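Local coordinates for putative cytoplasmic protein (Salmonella enterica subsp. enterica serovar Typhimurium, PDB 4IQN) that is of unknown function but belongs to the DUF5066 family of proteins, at residues R38-R41 with T46-T49; L125-I128 with Q134-F137; F137-E142 with D208-H213; I151-M154 with F159-A162; L166-Y171 with P190-Q195. All blocks are in the same frame, centred on the assembly; numbering follows the deposited sequence.

Interaction 1: R38-R41 with T46-T49; sequences RKYR and TETT
K39 N donates to E47 O across the turn, 2.9 Å away with a nearly straight N-H...O angle of 172°. The same oxygen is also approached by R38 CA at 3.5 Å in a CA-H...O contact. A water adds a third grip: it accepts from Y40 N and is hydrogen-bonded to E47 O at 2.7 Å, carrying the pairing one residue past the direct bond. These bonds continue a beta hairpin with a long loop. R38, at the end of strand 36-38, pairs with T48 as an antiparallel non-hydrogen-bonded pair from which the side chains diverge, and 48-49 is an outermost strand of a three-stranded mixed sheet.

Packing is left to long, flexible chains suited to a surface. The R38 chain bends at chi2 (-75°), which carries the guanidinium back along the loop and lays one of its faces over T46 CA, 3.7 Å from NE; its NH1 is hydrogen-bonded to P43 O, within the loop itself. K39 has CG anti to the backbone N (chi1 179°), and its CD passes obliquely by T49 CG2 at 3.9 Å, the methylenes giving a threonine methyl an apolar neighbour.

E47 reaches out with an extended chain, and its OE1 meets the edge of the Y40 ring, 3.5 Å from CE2, near the ring plane, with the carboxylate turned steeply to the ring. The charges of K39 and E47 are not in contact: K39 NZ and E47 OE2 stand 4.8 Å apart, which probably gives a mild attraction, and K39 NZ also forms a long, weak ion pair with E142.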
# COMPACT_ATOMS: atom_id res chain seq x y z
N ARG A 38 -5.56 8.76 7.87
CA ARG A 38 -6.50 9.58 7.09
C ARG A 38 -7.37 8.73 6.17
O ARG A 38 -6.88 7.77 5.57
CB ARG A 38 -5.75 10.67 6.32
CG ARG A 38 -5.18 11.75 7.23
CD ARG A 38 -6.26 12.66 7.74
NE ARG A 38 -5.71 13.83 8.44
CZ ARG A 38 -5.29 14.92 7.83
NH1 ARG A 38 -5.35 15.01 6.50
NH2 ARG A 38 -4.80 15.94 8.54
N LYS A 39 -8.66 9.06 6.08
CA LYS A 39 -9.60 8.32 5.24
C LYS A 39 -9.48 8.70 3.76
O LYS A 39 -9.71 7.85 2.88
CB LYS A 39 -11.04 8.57 5.72
CG LYS A 39 -12.19 7.92 4.97
CD LYS A 39 -12.25 6.40 5.10
CE LYS A 39 -13.43 5.77 4.34
NZ LYS A 39 -14.71 5.83 5.08
N TYR A 40 -9.12 9.95 3.48
CA TYR A 40 -9.14 10.48 2.11
C TYR A 40 -7.79 10.97 1.65
O TYR A 40 -6.92 11.32 2.44
CB TYR A 40 -10.17 11.61 2.02
CG TYR A 40 -11.59 11.16 2.34
CD1 TYR A 40 -12.27 10.39 1.44
CD2 TYR A 40 -12.22 11.49 3.56
CE1 TYR A 40 -13.55 9.94 1.71
CE2 TYR A 40 -13.52 11.04 3.82
CZ TYR A 40 -14.16 10.27 2.88
OH TYR A 40 -15.41 9.79 3.07
N ARG A 41 -7.61 10.98 0.33
CA ARG A 41 -6.41 11.50 -0.25
C ARG A 41 -6.24 13.02 -0.04
O ARG A 41 -5.13 13.54 0.11
CB ARG A 41 -6.40 11.21 -1.74
CG ARG A 41 -5.01 11.45 -2.27
CD ARG A 41 -4.50 10.38 -3.17
NE ARG A 41 -5.20 9.13 -3.11
CZ ARG A 41 -5.47 8.41 -4.19
NH1 ARG A 41 -5.07 8.82 -5.39
NH2 ARG A 41 -6.15 7.29 -4.07
N THR A 46 -9.61 16.11 7.33
CA THR A 46 -8.97 15.52 8.52
C THR A 46 -9.63 14.22 9.03
O THR A 46 -9.23 13.70 10.07
CB THR A 46 -8.92 16.54 9.67
OG1 THR A 46 -10.26 16.85 10.03
CG2 THR A 46 -8.24 17.83 9.24
N GLU A 47 -10.65 13.71 8.34
CA GLU A 47 -11.31 12.51 8.78
C GLU A 47 -10.33 11.36 8.80
O GLU A 47 -9.55 11.20 7.86
CB GLU A 47 -12.54 12.18 7.94
CG GLU A 47 -13.29 10.94 8.42
CD GLU A 47 -14.61 10.70 7.69
OE1 GLU A 47 -15.03 11.57 6.89
OE2 GLU A 47 -15.23 9.63 7.92
N THR A 48 -10.39 10.57 9.85
CA THR A 48 -9.51 9.40 9.96
C THR A 48 -10.34 8.13 10.09
O THR A 48 -11.58 8.19 10.30
CB THR A 48 -8.58 9.52 11.18
OG1 THR A 48 -9.36 9.50 12.36
CG2 THR A 48 -7.78 10.82 11.16
N THR A 49 -9.66 7.00 9.95
CA THR A 49 -10.27 5.69 10.07
C THR A 49 -9.23 4.72 10.62
O THR A 49 -8.11 5.14 10.96
CB THR A 49 -10.82 5.25 8.69
OG1 THR A 49 -11.63 4.10 8.86
CG2 THR A 49 -9.67 4.97 7.67
O HOH W 1 -9.09 12.19 5.39

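Interaction 2: L125-I128 with Q134-F137; sequences LIRI and QAIF
The R127 guanidinium carries A135 CB over the centre of one face, 3.6 Å from NH2, while the F137 ring has L125 CD1 over one face, displaced toward the rim, and I126 O near its plane at the edge. The two flat groups lie obliquely to each other, planes 60° apart, and are joined through R127 CD, 3.6 Å from F137 CE1. With CG anti to the backbone N (chi1 -174°) and a bend at chi2, the arginine folds across the neighbouring strand, so that its aliphatic part meets the phenyl while NH1 bonds to I128 O at 2.9 Å. Its NE makes a salt bridge with E95, which gives the charge of this partly exposed residue a partner. L125 CD2 adds a contact with F137 CB at 4.1 Å.

Between the backbones, I128 N donates to I136 O at 2.9 Å, and F137 CA makes a CA-H...O contact with I126 O at 3.2 Å. I128 CB and I136 CG2 meet at 3.8 Å on the face away from R127 and F137, where Y169 of helix 166-174 covers both isoleucines. R127 and F137 form the antiparallel non-hydrogen-bonded pair of a beta hairpin, strands 124-128 and 135-140.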
# COMPACT_ATOMS: atom_id res chain seq x y z
N LEU A 125 -4.07 6.59 0.64
CA LEU A 125 -3.14 5.51 0.28
C LEU A 125 -2.07 5.42 1.34
O LEU A 125 -1.63 6.42 1.86
CB LEU A 125 -2.44 5.78 -1.07
CG LEU A 125 -3.36 6.00 -2.26
CD1 LEU A 125 -2.60 6.50 -3.48
CD2 LEU A 125 -4.06 4.69 -2.57
N ILE A 126 -1.66 4.20 1.63
CA ILE A 126 -0.46 3.94 2.41
C ILE A 126 0.51 3.26 1.49
O ILE A 126 0.20 2.19 0.92
CB ILE A 126 -0.74 3.04 3.64
CG1 ILE A 126 -1.65 3.74 4.67
CG2 ILE A 126 0.56 2.65 4.31
CD1 ILE A 126 -1.98 2.84 5.85
N ARG A 127 1.71 3.83 1.36
CA ARG A 127 2.72 3.25 0.46
C ARG A 127 3.37 2.06 1.12
O ARG A 127 3.74 2.12 2.28
CB ARG A 127 3.79 4.29 0.12
CG ARG A 127 4.84 3.91 -0.92
CD ARG A 127 4.21 3.59 -2.26
NE ARG A 127 5.16 3.84 -3.33
CZ ARG A 127 6.00 2.94 -3.85
NH1 ARG A 127 6.01 1.66 -3.45
NH2 ARG A 127 6.79 3.33 -4.82
N ILE A 128 3.51 0.98 0.37
CA ILE A 128 4.24 -0.23 0.81
C ILE A 128 5.50 -0.35 -0.05
O ILE A 128 5.45 -0.16 -1.27
CB ILE A 128 3.37 -1.48 0.61
CG1 ILE A 128 2.15 -1.45 1.52
CG2 ILE A 128 4.17 -2.80 0.81
CD1 ILE A 128 2.43 -1.57 3.01
N GLN A 134 7.33 -2.03 -9.49
CA GLN A 134 5.97 -1.51 -9.28
C GLN A 134 5.84 -0.78 -7.94
O GLN A 134 6.60 -1.05 -6.99
CB GLN A 134 4.92 -2.60 -9.34
CG GLN A 134 4.77 -3.19 -10.72
CD GLN A 134 3.64 -4.17 -10.88
OE1 GLN A 134 2.86 -4.45 -9.96
NE2 GLN A 134 3.54 -4.73 -12.07
N ALA A 135 4.86 0.11 -7.89
CA ALA A 135 4.44 0.71 -6.61
C ALA A 135 3.29 -0.10 -6.03
O ALA A 135 2.39 -0.55 -6.77
CB ALA A 135 4.01 2.19 -6.82
N ILE A 136 3.27 -0.25 -4.69
CA ILE A 136 2.27 -1.02 -4.02
C ILE A 136 1.66 -0.08 -2.97
O ILE A 136 2.42 0.66 -2.31
CB ILE A 136 2.89 -2.20 -3.23
CG1 ILE A 136 3.80 -3.11 -4.09
CG2 ILE A 136 1.86 -3.01 -2.49
CD1 ILE A 136 3.07 -3.78 -5.20
N PHE A 137 0.33 -0.12 -2.82
CA PHE A 137 -0.36 0.77 -1.85
C PHE A 137 -1.43 -0.02 -1.14
O PHE A 137 -2.06 -0.92 -1.70
CB PHE A 137 -1.06 1.95 -2.52
CG PHE A 137 -0.24 2.69 -3.52
CD1 PHE A 137 0.52 3.78 -3.17
CD2 PHE A 137 -0.26 2.32 -4.86
CE1 PHE A 137 1.28 4.47 -4.09
CE2 PHE A 137 0.46 3.01 -5.78
CZ PHE A 137 1.25 4.08 -5.42

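Interaction 3: F137-E142 with D208-H213; sequences FIYITE and DLEDYH
Y139 and E210 approach no nearer than 11.5 Å at their CA atoms, so the strand and the irregular 208-213 segment meet through two long side chains alone. The contact joins an inner strand of the four-stranded antiparallel sheet, 135-140, to the connection between helices 190-207 and 214-217.

The side chains come from opposite directions. Tyrosine suits the place because its rigid ring runs between apolar neighbours and delivers a hydroxyl at the far end; with CG anti to the backbone N (chi1 -155°), the ring is aimed at the loop, packed among A152, L125 and L206. Glutamate meets it with a chain bent at chi2 (-74°). Y139 OH donates to E210 OE2 at 2.7 Å, using the anti lone pair of that oxygen, the one turned away from OE1. The acceptor lies in the plane of the phenol ring, at its edge, whereas the carboxylate itself is rotated 59° from that plane.

E210 is buried, and its charge is well provided for: OE2 also forms a salt bridge with R41 NH2, and OE1 accepts from W116 NE1. Three donors thus hold the carboxylate and fix its rotation, and the arginine would be expected to favour the ionised form.

I140, next in the chain after Y139, is the centre of an inverse gamma turn, with a weak bond from T141 N to Y139 O. At the contact itself, OE2 of E210 also sits 3.2 Å from Y139 CE1, and E210 CG comes to 3.5 Å from Y139 OH.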
# COMPACT_ATOMS: atom_id res chain seq x y z
N PHE A 137 0.33 -0.12 -2.82
CA PHE A 137 -0.36 0.77 -1.85
C PHE A 137 -1.43 -0.02 -1.14
O PHE A 137 -2.06 -0.92 -1.70
CB PHE A 137 -1.06 1.95 -2.52
CG PHE A 137 -0.24 2.69 -3.52
CD1 PHE A 137 0.52 3.78 -3.17
CD2 PHE A 137 -0.26 2.32 -4.86
CE1 PHE A 137 1.28 4.47 -4.09
CE2 PHE A 137 0.46 3.01 -5.78
CZ PHE A 137 1.25 4.08 -5.42
N ILE A 138 -1.66 0.31 0.11
CA ILE A 138 -2.85 -0.09 0.77
C ILE A 138 -3.89 0.97 0.41
O ILE A 138 -3.63 2.18 0.55
CB ILE A 138 -2.66 -0.20 2.30
CG1 ILE A 138 -1.43 -1.05 2.67
CG2 ILE A 138 -3.88 -0.83 2.91
CD1 ILE A 138 -1.22 -1.12 4.18
N TYR A 139 -5.03 0.49 -0.06
CA TYR A 139 -6.09 1.35 -0.62
C TYR A 139 -7.11 1.56 0.47
O TYR A 139 -7.87 0.65 0.78
CB TYR A 139 -6.73 0.65 -1.84
CG TYR A 139 -7.37 1.57 -2.84
CD1 TYR A 139 -6.61 2.50 -3.54
CD2 TYR A 139 -8.73 1.50 -3.11
CE1 TYR A 139 -7.21 3.36 -4.48
CE2 TYR A 139 -9.33 2.36 -4.06
CZ TYR A 139 -8.56 3.29 -4.74
OH TYR A 139 -9.15 4.15 -5.68
N ILE A 140 -7.13 2.76 1.07
CA ILE A 140 -7.89 2.97 2.29
C ILE A 140 -9.36 3.32 1.99
O ILE A 140 -9.73 4.48 1.91
CB ILE A 140 -7.26 4.06 3.14
CG1 ILE A 140 -5.77 3.81 3.38
CG2 ILE A 140 -8.00 4.23 4.48
CD1 ILE A 140 -5.41 2.50 4.08
N THR A 141 -10.17 2.29 1.77
CA THR A 141 -11.58 2.43 1.49
C THR A 141 -12.32 1.87 2.68
O THR A 141 -12.55 2.60 3.65
CB THR A 141 -11.96 1.73 0.18
OG1 THR A 141 -11.39 0.43 0.19
CG2 THR A 141 -11.40 2.49 -1.00
N GLU A 142 -12.63 0.59 2.67
CA GLU A 142 -13.41 -0.03 3.74
C GLU A 142 -12.69 -1.30 4.11
O GLU A 142 -12.15 -1.98 3.23
CB GLU A 142 -14.85 -0.34 3.30
CG GLU A 142 -15.69 0.84 2.83
CD GLU A 142 -15.97 1.86 3.95
OE1 GLU A 142 -15.99 1.44 5.14
OE2 GLU A 142 -16.16 3.08 3.66
N ASP A 208 -12.16 4.19 -10.82
CA ASP A 208 -12.42 4.86 -12.07
C ASP A 208 -11.86 6.29 -12.07
O ASP A 208 -11.59 6.85 -13.11
CB ASP A 208 -13.92 4.83 -12.35
CG ASP A 208 -14.27 5.34 -13.71
OD1 ASP A 208 -13.88 4.73 -14.73
OD2 ASP A 208 -14.97 6.34 -13.76
N LEU A 209 -11.68 6.87 -10.88
CA LEU A 209 -11.08 8.21 -10.74
C LEU A 209 -9.53 8.24 -10.76
O LEU A 209 -8.93 9.31 -10.86
CB LEU A 209 -11.58 8.88 -9.44
CG LEU A 209 -13.10 8.97 -9.32
CD1 LEU A 209 -13.55 9.37 -7.91
CD2 LEU A 209 -13.67 9.91 -10.36
N GLU A 210 -8.89 7.08 -10.64
CA GLU A 210 -7.41 7.03 -10.56
C GLU A 210 -6.78 7.14 -11.95
O GLU A 210 -6.65 6.13 -12.68
CB GLU A 210 -6.96 5.70 -9.91
CG GLU A 210 -7.53 5.47 -8.50
CD GLU A 210 -6.90 6.31 -7.41
OE1 GLU A 210 -6.02 7.18 -7.70
OE2 GLU A 210 -7.30 6.07 -6.22
N ASP A 211 -6.38 8.32 -12.31
CA ASP A 211 -5.72 8.59 -13.61
C ASP A 211 -5.04 9.92 -13.46
O ASP A 211 -5.24 10.65 -12.45
CB ASP A 211 -6.75 8.60 -14.76
CG ASP A 211 -6.11 8.35 -16.17
OD1 ASP A 211 -4.88 8.23 -16.35
OD2 ASP A 211 -6.88 8.29 -17.14
N TYR A 212 -4.24 10.24 -14.45
CA TYR A 212 -3.58 11.51 -14.60
C TYR A 212 -4.63 12.60 -14.61
O TYR A 212 -5.76 12.43 -15.11
CB TYR A 212 -2.77 11.54 -15.91
CG TYR A 212 -1.54 10.69 -15.82
CD1 TYR A 212 -0.35 11.19 -15.28
CD2 TYR A 212 -1.55 9.38 -16.28
CE1 TYR A 212 0.77 10.40 -15.17
CE2 TYR A 212 -0.43 8.58 -16.18
CZ TYR A 212 0.73 9.09 -15.63
OH TYR A 212 1.86 8.32 -15.51
N HIS A 213 -4.25 13.71 -14.02
CA HIS A 213 -5.12 14.90 -13.99
C HIS A 213 -5.23 15.51 -15.37
O HIS A 213 -4.25 15.58 -16.11
CB HIS A 213 -4.55 15.93 -13.01
CG HIS A 213 -5.59 16.87 -12.46
ND1 HIS A 213 -6.20 17.82 -13.22
CD2 HIS A 213 -6.12 16.98 -11.22
CE1 HIS A 213 -7.06 18.51 -12.48
NE2 HIS A 213 -7.01 18.02 -11.25

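Interaction 4: I151-M154 with F159-A162; sequences IARM and FWLA
R153 and W160 exchange two backbone hydrogen bonds, R153 N to W160 O at 2.8 Å and W160 N to R153 O at 2.9 Å. A162 N adds a bond to I151 O at 2.8 Å, with an N-H...O angle of 174°. In the non-hydrogen-bonded pairs that flank R153-W160, CA-H...O contacts run from A152 CA to W160 O and from F159 CA to R153 O.

On the R153-W160 face, the arginine chain stands out from the sheet, extended from CG to NE, beside the indole, and its guanidinium plane lies 22° from that of the ring. W160 has CG between the backbone N and the carbonyl carbon (chi1 68°), which folds the indole back over the neighbouring strand. R153 CB then lies over its six-membered ring, 3.8 Å from the centroid, a CH-pi contact. Farther along, A162 CB touches R153 CD at 3.5 Å and lies at the guanidinium edge, small enough to let the chain pass. The cation goes on to a salt bridge with E163 and a hydrogen bond to Q134.

The other face is apolar. F159 CZ meets A152 CB at 3.7 Å, and F159 CD2 lies 4.1 Å from CB of M154, deposited as selenomethionine.

The chemistry is that of a beta hairpin at the edge of the sheet, whose apolar face packs against helix 190-207 (F159 and L161 on L207) and whose other face lets one arginine offer methylenes to an indole and its charge to E163.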
# COMPACT_ATOMS: atom_id res chain seq x y z
N ILE A 151 -5.13 -4.06 -1.68
CA ILE A 151 -3.88 -3.57 -2.21
C ILE A 151 -4.12 -3.03 -3.63
O ILE A 151 -4.88 -3.62 -4.40
CB ILE A 151 -2.86 -4.72 -2.27
CG1 ILE A 151 -2.51 -5.15 -0.83
CG2 ILE A 151 -1.60 -4.34 -3.06
CD1 ILE A 151 -1.67 -4.12 -0.09
N ALA A 152 -3.48 -1.91 -3.93
CA ALA A 152 -3.43 -1.37 -5.29
C ALA A 152 -2.00 -1.43 -5.78
O ALA A 152 -1.04 -1.33 -4.98
CB ALA A 152 -3.93 0.04 -5.32
N ARG A 153 -1.85 -1.57 -7.10
CA ARG A 153 -0.57 -1.57 -7.77
C ARG A 153 -0.52 -0.48 -8.83
O ARG A 153 -1.54 -0.13 -9.43
CB ARG A 153 -0.28 -2.94 -8.43
CG ARG A 153 0.06 -4.02 -7.44
CD ARG A 153 0.21 -5.36 -8.10
NE ARG A 153 0.68 -6.38 -7.20
CZ ARG A 153 1.95 -6.78 -7.06
NH1 ARG A 153 2.92 -6.29 -7.81
NH2 ARG A 153 2.25 -7.73 -6.21
N MSE A 154 0.68 0.05 -9.06
CA MSE A 154 0.90 1.01 -10.14
C MSE A 154 2.17 0.67 -10.88
O MSE A 154 3.23 0.48 -10.30
CB MSE A 154 0.88 2.44 -9.62
CG MSE A 154 1.24 3.46 -10.69
SE MSE A 154 1.03 5.20 -9.88
CE MSE A 154 0.64 6.18 -11.52
N PHE A 159 -2.78 1.97 -12.96
CA PHE A 159 -3.08 1.85 -11.52
C PHE A 159 -4.28 0.93 -11.38
O PHE A 159 -5.28 1.15 -12.05
CB PHE A 159 -3.41 3.25 -10.97
CG PHE A 159 -3.69 3.30 -9.49
CD1 PHE A 159 -4.85 2.76 -8.97
CD2 PHE A 159 -2.80 3.92 -8.62
CE1 PHE A 159 -5.12 2.79 -7.61
CE2 PHE A 159 -3.05 3.95 -7.27
CZ PHE A 159 -4.21 3.39 -6.76
N TRP A 160 -4.18 -0.12 -10.57
CA TRP A 160 -5.27 -1.09 -10.42
C TRP A 160 -5.33 -1.77 -9.06
O TRP A 160 -4.33 -1.88 -8.37
CB TRP A 160 -5.17 -2.19 -11.50
CG TRP A 160 -3.98 -3.11 -11.38
CD1 TRP A 160 -3.99 -4.38 -10.86
CD2 TRP A 160 -2.64 -2.88 -11.84
NE1 TRP A 160 -2.74 -4.93 -10.95
CE2 TRP A 160 -1.89 -4.04 -11.53
CE3 TRP A 160 -1.99 -1.79 -12.43
CZ2 TRP A 160 -0.54 -4.14 -11.78
CZ3 TRP A 160 -0.63 -1.90 -12.71
CH2 TRP A 160 0.07 -3.08 -12.40
N LEU A 161 -6.51 -2.24 -8.69
CA LEU A 161 -6.68 -3.06 -7.48
C LEU A 161 -6.17 -4.46 -7.77
O LEU A 161 -6.50 -5.07 -8.80
CB LEU A 161 -8.10 -3.15 -7.03
CG LEU A 161 -8.64 -2.25 -5.95
CD1 LEU A 161 -9.71 -3.08 -5.26
CD2 LEU A 161 -7.66 -1.66 -4.97
N ALA A 162 -5.37 -4.94 -6.86
CA ALA A 162 -4.64 -6.18 -7.04
C ALA A 162 -4.96 -7.20 -5.91
O ALA A 162 -6.12 -7.68 -5.83
CB ALA A 162 -3.18 -5.85 -7.22

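Interaction 5: L166-Y171 with P190-Q195; sequences LVEYLY and PQWKAQ
W192 lays its indole against E168, and with Y171 these residues make up nearly all of the buried surface. The E168 chain crosses the indole obliquely: CG anti to the backbone N (chi1 178°) and an extended chain carry it over one face, with CG 3.8 Å from the centroid of the six-membered ring in a CH-pi contact. Its carboxylate continues roughly parallel to the indole, planes 21° apart and stacked, and ends with OE1 3.5 Å from W192 CB. That oxygen accepts a hydrogen bond from S164 OG, which keeps the acid in place and helps satisfy it in a buried position.

The contact is a helix-to-helix one between 166-174 and the start of 190-207. The CA atoms of E168 and W192 stay 7.4 Å apart, and the broad indole bridges that distance.

Y171, one turn further along its helix, takes the far end of the ring. Its CB lies 3.9 Å from W192 CH2, and the two rings meet obliquely, centroids 6.0 Å apart and planes at 47°. The tyrosine also turns toward helix 8-18, packing on L11 and L14, and its OH is hydrogen-bonded to S7 O.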
# COMPACT_ATOMS: atom_id res chain seq x y z
N LEU A 166 -2.86 -6.79 2.27
CA LEU A 166 -1.46 -6.92 2.61
C LEU A 166 -1.08 -8.37 3.04
O LEU A 166 0.06 -8.80 2.81
CB LEU A 166 -1.09 -5.91 3.72
CG LEU A 166 0.41 -5.77 4.03
CD1 LEU A 166 1.20 -5.37 2.80
CD2 LEU A 166 0.61 -4.78 5.17
N VAL A 167 -2.02 -9.09 3.64
CA VAL A 167 -1.81 -10.47 4.02
C VAL A 167 -1.52 -11.33 2.77
O VAL A 167 -0.52 -12.03 2.72
CB VAL A 167 -2.98 -11.05 4.81
CG1 VAL A 167 -2.80 -12.53 5.15
CG2 VAL A 167 -3.18 -10.26 6.13
N GLU A 168 -2.37 -11.24 1.77
CA GLU A 168 -2.14 -11.97 0.52
C GLU A 168 -0.83 -11.53 -0.14
O GLU A 168 -0.04 -12.37 -0.59
CB GLU A 168 -3.31 -11.78 -0.43
CG GLU A 168 -3.10 -12.47 -1.78
CD GLU A 168 -4.30 -12.49 -2.70
OE1 GLU A 168 -5.30 -11.78 -2.45
OE2 GLU A 168 -4.23 -13.23 -3.72
N TYR A 169 -0.58 -10.23 -0.18
CA TYR A 169 0.64 -9.71 -0.75
C TYR A 169 1.87 -10.34 -0.08
O TYR A 169 2.78 -10.84 -0.76
CB TYR A 169 0.68 -8.16 -0.67
CG TYR A 169 2.01 -7.56 -1.01
CD1 TYR A 169 2.39 -7.35 -2.34
CD2 TYR A 169 2.93 -7.22 -0.02
CE1 TYR A 169 3.62 -6.83 -2.66
CE2 TYR A 169 4.15 -6.68 -0.31
CZ TYR A 169 4.52 -6.48 -1.64
OH TYR A 169 5.76 -5.96 -1.96
N LEU A 170 1.90 -10.34 1.25
CA LEU A 170 3.06 -10.85 1.95
C LEU A 170 3.24 -12.37 1.83
O LEU A 170 4.39 -12.84 1.72
CB LEU A 170 3.04 -10.42 3.43
CG LEU A 170 3.35 -8.95 3.61
CD1 LEU A 170 3.22 -8.64 5.10
CD2 LEU A 170 4.74 -8.55 3.12
N TYR A 171 2.15 -13.13 1.85
CA TYR A 171 2.27 -14.58 1.65
C TYR A 171 2.96 -14.85 0.32
O TYR A 171 3.80 -15.77 0.20
CB TYR A 171 0.90 -15.27 1.70
CG TYR A 171 0.51 -15.78 3.07
CD1 TYR A 171 1.04 -16.96 3.59
CD2 TYR A 171 -0.37 -15.08 3.86
CE1 TYR A 171 0.70 -17.42 4.84
CE2 TYR A 171 -0.74 -15.55 5.12
CZ TYR A 171 -0.20 -16.71 5.62
OH TYR A 171 -0.56 -17.18 6.89
N PRO A 190 -9.64 -19.54 -2.88
CA PRO A 190 -10.94 -18.99 -3.30
C PRO A 190 -11.37 -17.85 -2.42
O PRO A 190 -12.02 -16.94 -2.90
CB PRO A 190 -11.89 -20.17 -3.19
CG PRO A 190 -11.15 -21.23 -2.49
CD PRO A 190 -9.70 -21.00 -2.71
N GLN A 191 -10.98 -17.89 -1.15
CA GLN A 191 -11.44 -16.77 -0.28
C GLN A 191 -10.79 -15.46 -0.64
O GLN A 191 -11.43 -14.37 -0.48
CB GLN A 191 -11.30 -17.12 1.22
CG GLN A 191 -9.90 -17.39 1.67
CD GLN A 191 -9.51 -18.88 1.64
OE1 GLN A 191 -9.84 -19.67 0.69
NE2 GLN A 191 -8.77 -19.27 2.69
N TRP A 192 -9.54 -15.51 -1.10
CA TRP A 192 -8.87 -14.32 -1.62
C TRP A 192 -9.51 -13.81 -2.89
O TRP A 192 -9.77 -12.61 -3.01
CB TRP A 192 -7.38 -14.53 -1.79
CG TRP A 192 -6.61 -14.65 -0.48
CD1 TRP A 192 -7.03 -14.23 0.78
CD2 TRP A 192 -5.28 -15.13 -0.32
NE1 TRP A 192 -6.03 -14.44 1.69
CE2 TRP A 192 -4.96 -15.01 1.06
CE3 TRP A 192 -4.35 -15.73 -1.18
CZ2 TRP A 192 -3.72 -15.38 1.57
CZ3 TRP A 192 -3.14 -16.11 -0.67
CH2 TRP A 192 -2.83 -15.97 0.71
N LYS A 193 -9.76 -14.71 -3.86
CA LYS A 193 -10.42 -14.28 -5.10
C LYS A 193 -11.79 -13.64 -4.80
O LYS A 193 -12.15 -12.62 -5.39
CB LYS A 193 -10.52 -15.42 -6.17
CG LYS A 193 -10.46 -14.86 -7.63
CD LYS A 193 -9.01 -14.74 -8.18
CE LYS A 193 -8.66 -13.56 -9.14
NZ LYS A 193 -9.44 -13.31 -10.41
N ALA A 194 -12.53 -14.25 -3.89
CA ALA A 194 -13.86 -13.76 -3.50
C ALA A 194 -13.77 -12.37 -2.89
O ALA A 194 -14.61 -11.53 -3.17
CB ALA A 194 -14.51 -14.70 -2.53
N GLN A 195 -12.77 -12.12 -2.06
CA GLN A 195 -12.60 -10.79 -1.47
C GLN A 195 -12.16 -9.77 -2.54
O GLN A 195 -12.63 -8.61 -2.53
CB GLN A 195 -11.66 -10.81 -0.29
CG GLN A 195 -11.59 -9.51 0.45
CD GLN A 195 -12.92 -9.20 1.13
OE1 GLN A 195 -13.42 -10.00 1.90
NE2 GLN A 195 -13.49 -8.04 0.84

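How the interactions relate
From the N terminus, interaction 1 comes first, closing the short loop 42-45. Interaction 2 follows in series and closes the turn between 128 and 134. Interaction 3 begins on F137, where interaction 2 ends, and spans the long stretch to 208-213; interactions 4 and 5 both lie within that span, one after the other, and none of the five cross. Strand 135-140 joins interactions 2, 3 and 4 in one antiparallel sheet, F137 O to A152 N being a probable bond at 2.8 Å. R41 ties the first hairpin to interaction 3 through E210, while L166 and Y169 seat the helix of interaction 5 against the sheet.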